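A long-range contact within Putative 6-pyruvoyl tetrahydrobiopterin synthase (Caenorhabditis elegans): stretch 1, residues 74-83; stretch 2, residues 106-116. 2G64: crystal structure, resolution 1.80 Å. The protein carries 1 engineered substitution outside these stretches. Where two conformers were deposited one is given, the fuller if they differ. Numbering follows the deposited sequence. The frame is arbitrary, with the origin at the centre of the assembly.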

# COMPACT_ATOMS: atom_id res chain seq x y z
N GLU A 74 -17.59 19.35 -2.84
CA GLU A 74 -17.16 20.20 -1.75
C GLU A 74 -15.67 20.02 -1.52
O GLU A 74 -14.95 21.00 -1.35
N MET A 75 -15.21 18.76 -1.51
CA MET A 75 -13.77 18.50 -1.35
C MET A 75 -12.96 19.10 -2.52
O MET A 75 -11.86 19.62 -2.31
N SER A 76 -13.50 19.03 -3.73
CA SER A 76 -12.84 19.63 -4.91
C SER A 76 -12.61 21.13 -4.72
O SER A 76 -11.55 21.65 -5.06
N LEU A 77 -13.60 21.81 -4.16
CA LEU A 77 -13.50 23.25 -3.90
C LEU A 77 -12.33 23.57 -2.98
O LEU A 77 -11.58 24.53 -3.21
N VAL A 78 -12.15 22.75 -1.95
CA VAL A 78 -11.03 22.92 -1.04
C VAL A 78 -9.71 22.58 -1.74
O VAL A 78 -8.72 23.32 -1.62
N LEU A 79 -9.69 21.47 -2.47
CA LEU A 79 -8.47 21.00 -3.12
C LEU A 79 -7.97 22.00 -4.17
O LEU A 79 -6.78 22.14 -4.41
N ASP A 80 -8.91 22.73 -4.78
CA ASP A 80 -8.56 23.73 -5.80
C ASP A 80 -7.65 24.81 -5.22
O ASP A 80 -6.83 25.39 -5.93
N THR A 81 -7.83 25.09 -3.93
CA THR A 81 -7.03 26.10 -3.24
C THR A 81 -5.56 25.73 -3.01
O THR A 81 -4.72 26.61 -2.78
N VAL A 82 -5.26 24.43 -3.03
CA VAL A 82 -3.93 23.94 -2.64
C VAL A 82 -3.25 23.06 -3.69
O VAL A 82 -2.02 22.93 -3.71
N ASP A 83 -4.01 22.44 -4.58
CA ASP A 83 -3.37 21.52 -5.48
C ASP A 83 -2.48 22.20 -6.54
O ASP A 83 -2.89 23.18 -7.16
N ILE A 106 -5.64 21.62 9.97
CA ILE A 106 -6.60 22.58 10.50
C ILE A 106 -7.20 23.41 9.36
O ILE A 106 -8.43 23.57 9.27
N TYR A 107 -6.34 23.94 8.50
CA TYR A 107 -6.78 24.68 7.33
C TYR A 107 -7.81 23.91 6.50
O TYR A 107 -8.86 24.43 6.17
N MET A 108 -7.51 22.65 6.16
CA MET A 108 -8.37 21.88 5.28
C MET A 108 -9.71 21.57 5.97
O MET A 108 -10.77 21.64 5.35
N PHE A 109 -9.64 21.20 7.24
CA PHE A 109 -10.85 20.99 8.05
C PHE A 109 -11.74 22.24 8.02
O PHE A 109 -12.93 22.17 7.73
N GLU A 110 -11.15 23.39 8.33
CA GLU A 110 -11.96 24.61 8.43
C GLU A 110 -12.49 25.08 7.07
O GLU A 110 -13.65 25.52 6.97
N LYS A 111 -11.66 25.00 6.03
CA LYS A 111 -12.09 25.38 4.68
C LYS A 111 -13.21 24.45 4.18
O LYS A 111 -14.21 24.89 3.58
N LEU A 112 -13.08 23.16 4.45
CA LEU A 112 -14.12 22.22 4.04
C LEU A 112 -15.39 22.53 4.80
O LEU A 112 -16.45 22.62 4.21
N LYS A 113 -15.26 22.69 6.11
CA LYS A 113 -16.46 22.98 6.91
C LYS A 113 -17.22 24.20 6.35
O LYS A 113 -18.46 24.21 6.29
N SER A 114 -16.46 25.18 5.87
CA SER A 114 -16.97 26.41 5.28
C SER A 114 -17.74 26.25 3.97
O SER A 114 -18.52 27.12 3.60
N VAL A 115 -17.54 25.14 3.26
CA VAL A 115 -18.20 24.95 1.96
C VAL A 115 -19.22 23.82 1.98
O VAL A 115 -19.93 23.60 1.00
N MET A 116 -19.33 23.12 3.10
CA MET A 116 -20.17 21.92 3.14
C MET A 116 -21.66 22.22 3.18
O MET A 116 -22.09 23.07 3.94

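Two helices cross here at 132° between their N-to-C directions, with axes 9.0 Å apart at closest approach. The CA atoms of Val 78 and Leu 112 lie 6.0 Å apart, as do those of Glu 74 and Met 116, and the pairing runs in opposite senses along the two stretches. Val 78 lies at one of these two close points.

The apolar packing is organised around Val 78, a knob seated among Met 108, Lys 111, Leu 112 and Val 115. Its CB points toward the partner helix. With chi1 t, CG1 faces Met 108 CE at 3.6 Å, CG2 lies 3.5 Å from Leu 112 CA and 4.0 Å from Val 115 CG2, and both methyls lie against Lys 111 CG, CG1 at 3.8 Å and CG2 at 3.9 Å. Lys 111 (chi1 t, chi2 p) thus contributes the aliphatic part of its chain to the wall of the hole. Leu 112 leaves its helix sideways, but with chi1 t and chi2 p its end comes nearer, placing CD1 3.9 Å from Val 78 CG2 and 4.4 Å from Met 75 CG. Met 108 follows the same rule with a longer chain: all three chi angles are m, and the folded side chain delivers CE to Val 78, to Leu 79 CD2 at 4.2 Å and to Val 82 CG2 at 4.1 Å. Leu 79 starts away from the contact and reaches it with its tip. At the exposed margin, Leu 77 (m, t) rests its CD1 4.2 Å from Val 115 CB.

The polar contact lies where Thr 81 meets Tyr 107. Tyr 107, chi1 t, departs sideways yet brings its hydroxyl across, so that Tyr 107 OH and Thr 81 OG1 approach to 2.7 Å, at the ring edge. Thr 81 adopts p, which also lets OG1 donate to Val 78 O in its own stretch, again at 2.7 Å. Thr 81 OG1 thus lies between Tyr 107 OH and the carbonyl of Val 78, the knob residue. Val 82, rotamer m, adds apolar cover beside this pair, its CG1 3.8 Å from Tyr 107 CE2.

Glu 74 closes the other end by van der Waals contact. Its CB points toward the partner, and its CG comes within 3.6 Å of Val 115 O while its OE1 lies 3.6 Å from Met 116 CG. Both carboxylate oxygens are hydrogen-bonded outside the two stretches, yet the side chain still packs here, with CB 4.0 Å from Leu 112 CD1 as well.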

# COMPACT_ATOMS: atom_id res chain seq x y z
CB GLU A 74 -17.95 19.89 -0.48
CG GLU A 74 -19.40 20.38 -0.57
CD GLU A 74 -20.39 19.59 0.27
OE1 GLU A 74 -19.99 18.66 1.02
OE2 GLU A 74 -21.59 19.89 0.18
CB MET A 75 -13.50 17.00 -1.22
CG MET A 75 -13.90 16.46 0.15
SD MET A 75 -13.66 14.68 0.31
CE MET A 75 -11.86 14.51 0.13
CB SER A 76 -13.67 19.40 -6.18
OG SER A 76 -12.89 19.64 -7.35
CB LEU A 77 -14.80 23.75 -3.29
CG LEU A 77 -15.96 23.95 -4.25
CD1 LEU A 77 -17.16 24.43 -3.45
CD2 LEU A 77 -15.59 24.96 -5.35
CB VAL A 78 -11.20 22.05 0.24
CG1 VAL A 78 -10.08 22.31 1.23
CG2 VAL A 78 -12.58 22.30 0.90
CB LEU A 79 -8.70 19.62 -3.75
CG LEU A 79 -8.71 18.47 -2.74
CD1 LEU A 79 -9.34 17.23 -3.42
CD2 LEU A 79 -7.30 18.16 -2.23
CB ASP A 80 -9.84 24.41 -6.32
CG ASP A 80 -10.56 23.60 -7.37
OD1 ASP A 80 -10.03 22.57 -7.85
OD2 ASP A 80 -11.70 23.98 -7.70
CB THR A 81 -7.65 26.53 -1.88
OG1 THR A 81 -7.44 25.52 -0.86
CG2 THR A 81 -9.15 26.86 -2.02
CB VAL A 82 -3.98 23.20 -1.28
CG1 VAL A 82 -4.36 24.15 -0.16
CG2 VAL A 82 -5.00 22.03 -1.32
CB ASP A 83 -4.36 20.60 -6.17
CG ASP A 83 -3.66 19.60 -7.06
OD1 ASP A 83 -2.82 18.84 -6.54
OD2 ASP A 83 -3.88 19.64 -8.28
CB ILE A 106 -5.96 23.50 11.61
CG1 ILE A 106 -5.58 22.69 12.85
CG2 ILE A 106 -6.95 24.62 12.02
CD1 ILE A 106 -4.67 23.44 13.82
CB TYR A 107 -5.57 25.11 6.46
CG TYR A 107 -6.02 25.64 5.12
CD1 TYR A 107 -6.52 26.94 5.00
CD2 TYR A 107 -6.01 24.82 3.99
CE1 TYR A 107 -6.96 27.41 3.76
CE2 TYR A 107 -6.43 25.29 2.77
CZ TYR A 107 -6.92 26.58 2.66
OH TYR A 107 -7.35 27.02 1.43
CB MET A 108 -7.69 20.59 4.84
CG MET A 108 -6.38 20.83 4.07
SD MET A 108 -6.60 21.55 2.43
CE MET A 108 -7.22 20.13 1.50
CB PHE A 109 -10.43 20.67 9.48
CG PHE A 109 -11.57 20.28 10.40
CD1 PHE A 109 -11.86 18.95 10.62
CD2 PHE A 109 -12.32 21.26 11.05
CE1 PHE A 109 -12.91 18.59 11.50
CE2 PHE A 109 -13.35 20.91 11.92
CZ PHE A 109 -13.64 19.56 12.14
CB GLU A 110 -11.18 25.72 9.15
CG GLU A 110 -10.96 25.45 10.65
CD GLU A 110 -12.28 25.31 11.44
OE1 GLU A 110 -13.30 25.88 11.01
OE2 GLU A 110 -12.28 24.64 12.50
CB LYS A 111 -10.91 25.39 3.71
CG LYS A 111 -11.29 25.73 2.28
CD LYS A 111 -11.51 27.24 2.13
CE LYS A 111 -12.18 27.57 0.81
NZ LYS A 111 -12.70 28.97 0.82
CB LEU A 112 -13.71 20.77 4.29
CG LEU A 112 -14.78 19.75 3.94
CD1 LEU A 112 -15.21 19.91 2.46
CD2 LEU A 112 -14.30 18.31 4.23
CB LYS A 113 -16.07 23.16 8.37
CG LYS A 113 -17.16 22.83 9.37
CD LYS A 113 -16.55 22.63 10.74
CE LYS A 113 -17.39 23.26 11.83
NZ LYS A 113 -16.66 23.29 13.13
CB SER A 114 -15.83 27.44 5.11
OG SER A 114 -15.23 27.34 3.84
CB VAL A 115 -17.20 24.77 0.77
CG1 VAL A 115 -16.31 26.00 0.61
CG2 VAL A 115 -16.38 23.48 0.89
CB MET A 116 -19.80 21.03 4.32
CG MET A 116 -18.64 20.13 4.06
SD MET A 116 -18.24 19.17 5.52
CE MET A 116 -19.41 17.80 5.32